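Long-range contact in formate-dependent phosphoribosylglycinamide formyltransferase (Mycobacterium tuberculosis H37Rv, PDB 6KHR), which is an enzyme of the ATP-grasp superfamily, named as a formyltransferase: residues A[247-261]-A[311-323]. Residues are numbered along the deposited sequence; the frame is centred on the assembly and turned at random.
Sequences IGHRDADAGELESWQ and AGSAWVTVRSQRL
Gln-261 reaches from the end of strand 256-261 to the far end of helix 317-320. Its CB packs on Val-316 CG1 (4.1 Å), and with CG anti to the backbone N (chi1 -171°) the extended chain carries the amide onward to the helix end. There CD lies 3.9 Å from Ser-320 OG, and OE1 lies 2.8 Å from Ser-320 OG and beside Gln-321 CG. On the other branch NE2 donates to Gln-321 OE1 at 3.0 Å, arriving above the carbonyl plane, while the two amide planes lie 28° apart; NE2 also hydrogen-bonds Ala-245 O. A glutamine suits this buried place, since one amide supplies both acceptor and donor.

Further along the hairpin, Ser-259 OG donates to Ser-313 O at 3.1 Å, a short polar arm that satisfies a buried carbonyl. Branched Ile-247 fills the space beside it, CG2 meeting Val-316 CG1 tip to tip at 4.0 Å and CD1 touching Thr-317 CG2. Ser-313 CB is small enough to lie against the His-249 ring, whose NE2 hydrogen-bonds Glu-293 OE2; Ser-313 OG hydrogen-bonds Thr-227 OG1.

The 312-320 turns thus lie against the antiparallel hairpin of the ATP-grasp domain; strand 224-235 pairs with strand 238-252 and strand 346-351 with strand 256-261, while helix 325-334 packs against Ala-314 and Val-318.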
# COMPACT_ATOMS: atom_id res chain seq x y z
N ILE A 247 5.41 6.06 -17.14
CA ILE A 247 4.64 4.83 -17.06
C ILE A 247 4.09 4.56 -18.45
O ILE A 247 3.33 5.38 -18.99
CB ILE A 247 3.52 4.93 -16.00
CG1 ILE A 247 4.10 5.09 -14.60
CG2 ILE A 247 2.61 3.69 -16.00
CD1 ILE A 247 2.97 5.29 -13.55
N GLY A 248 4.51 3.43 -19.06
CA GLY A 248 3.94 3.00 -20.33
C GLY A 248 2.68 2.18 -20.10
O GLY A 248 2.56 1.44 -19.12
N HIS A 249 1.71 2.33 -21.01
CA HIS A 249 0.46 1.59 -20.86
C HIS A 249 -0.19 1.36 -22.22
O HIS A 249 0.20 1.96 -23.23
CB HIS A 249 -0.52 2.29 -19.90
CG HIS A 249 -0.97 3.64 -20.35
ND1 HIS A 249 -2.07 3.84 -21.16
CD2 HIS A 249 -0.49 4.88 -20.05
CE1 HIS A 249 -2.24 5.14 -21.36
NE2 HIS A 249 -1.29 5.79 -20.71
N ARG A 250 -1.18 0.46 -22.22
CA ARG A 250 -1.84 0.01 -23.44
C ARG A 250 -2.99 -0.94 -23.09
O ARG A 250 -2.98 -1.59 -22.04
CB ARG A 250 -0.86 -0.68 -24.39
CG ARG A 250 -0.69 -2.16 -24.15
CD ARG A 250 0.12 -2.75 -25.27
NE ARG A 250 0.55 -4.09 -24.92
CZ ARG A 250 -0.19 -5.18 -25.09
NH1 ARG A 250 -1.41 -5.09 -25.62
NH2 ARG A 250 0.30 -6.36 -24.72
N ASP A 251 -3.92 -1.05 -24.03
CA ASP A 251 -5.09 -1.95 -23.93
C ASP A 251 -4.62 -3.36 -24.26
O ASP A 251 -3.98 -3.53 -25.25
CB ASP A 251 -6.23 -1.44 -24.79
CG ASP A 251 -6.91 -0.25 -24.16
OD1 ASP A 251 -6.91 -0.16 -22.93
OD2 ASP A 251 -7.42 0.58 -24.90
N ALA A 252 -5.00 -4.32 -23.43
CA ALA A 252 -4.51 -5.69 -23.62
C ALA A 252 -5.64 -6.61 -24.08
O ALA A 252 -6.79 -6.21 -24.04
CB ALA A 252 -3.92 -6.17 -22.34
N ASP A 253 -5.24 -7.81 -24.47
CA ASP A 253 -6.10 -8.89 -25.00
C ASP A 253 -7.52 -8.91 -24.42
O ASP A 253 -8.44 -8.51 -25.12
CB ASP A 253 -5.40 -10.24 -24.88
CG ASP A 253 -4.86 -10.72 -26.21
OD1 ASP A 253 -5.31 -10.17 -27.24
OD2 ASP A 253 -4.02 -11.64 -26.22
N ALA A 254 -7.71 -9.29 -23.16
CA ALA A 254 -9.09 -9.47 -22.67
C ALA A 254 -9.78 -8.19 -22.19
O ALA A 254 -10.46 -8.27 -21.18
CB ALA A 254 -9.08 -10.49 -21.57
N GLY A 255 -9.64 -7.05 -22.87
CA GLY A 255 -10.27 -5.80 -22.38
C GLY A 255 -9.67 -5.33 -21.07
O GLY A 255 -10.36 -4.71 -20.28
N GLU A 256 -8.39 -5.61 -20.85
CA GLU A 256 -7.71 -5.24 -19.61
C GLU A 256 -6.71 -4.15 -19.94
O GLU A 256 -6.30 -4.03 -21.07
CB GLU A 256 -6.73 -6.33 -19.18
CG GLU A 256 -7.32 -7.71 -19.01
CD GLU A 256 -6.30 -8.77 -18.60
OE1 GLU A 256 -5.12 -8.46 -18.59
OE2 GLU A 256 -6.69 -9.89 -18.30
N LEU A 257 -6.35 -3.37 -18.95
CA LEU A 257 -5.31 -2.40 -19.20
C LEU A 257 -3.98 -2.94 -18.67
O LEU A 257 -3.93 -3.55 -17.60
CB LEU A 257 -5.67 -1.06 -18.56
CG LEU A 257 -4.56 -0.01 -18.50
CD1 LEU A 257 -4.19 0.53 -19.88
CD2 LEU A 257 -4.94 1.13 -17.56
N GLU A 258 -2.92 -2.79 -19.47
CA GLU A 258 -1.56 -3.14 -19.08
C GLU A 258 -0.74 -1.87 -18.89
O GLU A 258 -0.84 -0.94 -19.68
CB GLU A 258 -0.89 -4.04 -20.13
CG GLU A 258 0.54 -4.47 -19.74
CD GLU A 258 1.31 -5.21 -20.85
OE1 GLU A 258 0.83 -5.27 -22.00
OE2 GLU A 258 2.41 -5.73 -20.57
N SER A 259 0.04 -1.83 -17.83
CA SER A 259 0.96 -0.73 -17.62
C SER A 259 2.28 -1.30 -17.11
O SER A 259 2.37 -2.47 -16.73
CB SER A 259 0.41 0.32 -16.63
OG SER A 259 0.38 -0.18 -15.31
N TRP A 260 3.30 -0.44 -17.09
CA TRP A 260 4.65 -0.85 -16.71
C TRP A 260 5.48 0.42 -16.50
O TRP A 260 5.17 1.47 -17.07
CB TRP A 260 5.28 -1.79 -17.77
CG TRP A 260 5.39 -1.18 -19.17
CD1 TRP A 260 6.42 -0.41 -19.65
CD2 TRP A 260 4.42 -1.25 -20.24
NE1 TRP A 260 6.16 -0.01 -20.95
CE2 TRP A 260 4.94 -0.51 -21.34
CE3 TRP A 260 3.16 -1.86 -20.38
CZ2 TRP A 260 4.26 -0.36 -22.56
CZ3 TRP A 260 2.47 -1.72 -21.62
CH2 TRP A 260 3.03 -0.98 -22.68
N GLN A 261 6.53 0.29 -15.68
CA GLN A 261 7.33 1.41 -15.20
C GLN A 261 8.72 0.88 -14.89
O GLN A 261 8.83 -0.13 -14.17
CB GLN A 261 6.73 2.04 -13.94
CG GLN A 261 7.39 3.31 -13.52
CD GLN A 261 6.92 3.80 -12.15
OE1 GLN A 261 6.81 3.02 -11.20
NE2 GLN A 261 6.65 5.10 -12.05
N ALA A 311 -4.80 7.75 -12.18
CA ALA A 311 -5.17 6.96 -13.35
C ALA A 311 -5.03 5.47 -13.09
O ALA A 311 -4.24 5.03 -12.24
CB ALA A 311 -4.30 7.36 -14.55
N GLY A 312 -5.83 4.69 -13.82
CA GLY A 312 -5.67 3.25 -13.80
C GLY A 312 -4.25 2.79 -14.07
O GLY A 312 -3.79 1.81 -13.47
N SER A 313 -3.53 3.50 -14.95
CA SER A 313 -2.15 3.07 -15.21
C SER A 313 -1.23 3.26 -14.01
O SER A 313 -0.21 2.57 -13.92
CB SER A 313 -1.57 3.81 -16.40
OG SER A 313 -1.40 5.18 -16.11
N ALA A 314 -1.59 4.15 -13.07
CA ALA A 314 -0.76 4.40 -11.89
C ALA A 314 -0.67 3.18 -10.96
O ALA A 314 0.23 3.15 -10.12
CB ALA A 314 -1.32 5.60 -11.12
N TRP A 315 -1.58 2.20 -11.10
CA TRP A 315 -1.61 1.05 -10.19
C TRP A 315 -0.27 0.34 -10.07
O TRP A 315 0.03 -0.25 -9.03
CB TRP A 315 -2.66 0.03 -10.65
CG TRP A 315 -4.00 0.30 -10.11
CD1 TRP A 315 -5.07 0.80 -10.79
CD2 TRP A 315 -4.44 0.12 -8.75
NE1 TRP A 315 -6.14 0.92 -9.95
CE2 TRP A 315 -5.78 0.52 -8.69
CE3 TRP A 315 -3.82 -0.37 -7.59
CZ2 TRP A 315 -6.52 0.46 -7.52
CZ3 TRP A 315 -4.56 -0.44 -6.43
CH2 TRP A 315 -5.90 -0.03 -6.40
N VAL A 316 0.55 0.36 -11.13
CA VAL A 316 1.86 -0.29 -11.05
C VAL A 316 2.68 0.27 -9.89
O VAL A 316 3.48 -0.45 -9.29
CB VAL A 316 2.62 -0.16 -12.39
CG1 VAL A 316 2.86 1.31 -12.75
CG2 VAL A 316 3.93 -0.87 -12.35
N THR A 317 2.46 1.55 -9.54
CA THR A 317 3.29 2.21 -8.53
C THR A 317 3.14 1.56 -7.16
O THR A 317 4.09 1.61 -6.37
CB THR A 317 3.00 3.72 -8.45
OG1 THR A 317 1.62 3.96 -8.15
CG2 THR A 317 3.38 4.43 -9.76
N VAL A 318 2.01 0.88 -6.90
CA VAL A 318 1.79 0.23 -5.61
C VAL A 318 2.96 -0.68 -5.26
O VAL A 318 3.30 -0.84 -4.09
CB VAL A 318 0.44 -0.52 -5.60
CG1 VAL A 318 0.33 -1.43 -4.41
CG2 VAL A 318 -0.73 0.46 -5.60
N ARG A 319 3.62 -1.24 -6.28
CA ARG A 319 4.79 -2.09 -6.06
C ARG A 319 6.08 -1.60 -6.68
O ARG A 319 7.15 -2.07 -6.28
CB ARG A 319 4.53 -3.52 -6.58
CG ARG A 319 3.58 -4.34 -5.75
CD ARG A 319 4.18 -4.58 -4.38
NE ARG A 319 3.21 -5.15 -3.45
CZ ARG A 319 3.32 -5.07 -2.13
NH1 ARG A 319 4.36 -4.45 -1.59
NH2 ARG A 319 2.39 -5.61 -1.35
N SER A 320 6.04 -0.67 -7.65
CA SER A 320 7.28 -0.30 -8.32
C SER A 320 7.95 0.94 -7.73
O SER A 320 9.14 1.16 -8.00
CB SER A 320 7.04 -0.07 -9.81
OG SER A 320 5.87 0.69 -10.00
N GLN A 321 7.25 1.74 -6.95
CA GLN A 321 7.82 2.93 -6.34
C GLN A 321 7.87 2.78 -4.83
O GLN A 321 7.01 2.12 -4.25
CB GLN A 321 7.01 4.20 -6.67
CG GLN A 321 6.74 4.42 -8.13
CD GLN A 321 6.40 5.85 -8.44
OE1 GLN A 321 6.98 6.44 -9.34
NE2 GLN A 321 5.45 6.42 -7.69
N ARG A 322 8.87 3.41 -4.21
CA ARG A 322 8.87 3.56 -2.76
C ARG A 322 7.52 4.07 -2.24
O ARG A 322 6.94 3.48 -1.33
CB ARG A 322 10.01 4.51 -2.33
CG ARG A 322 10.39 4.41 -0.87
CD ARG A 322 11.43 5.47 -0.48
NE ARG A 322 10.82 6.79 -0.30
CZ ARG A 322 10.36 7.28 0.86
NH1 ARG A 322 10.42 6.60 1.98
NH2 ARG A 322 9.83 8.49 0.88
N LEU A 323 7.02 5.15 -2.81
CA LEU A 323 5.72 5.72 -2.44
C LEU A 323 4.75 5.55 -3.61
O LEU A 323 5.01 6.03 -4.72
CB LEU A 323 5.86 7.20 -2.07
CG LEU A 323 6.89 7.49 -0.97
CD1 LEU A 323 6.94 8.96 -0.60
CD2 LEU A 323 6.57 6.68 0.25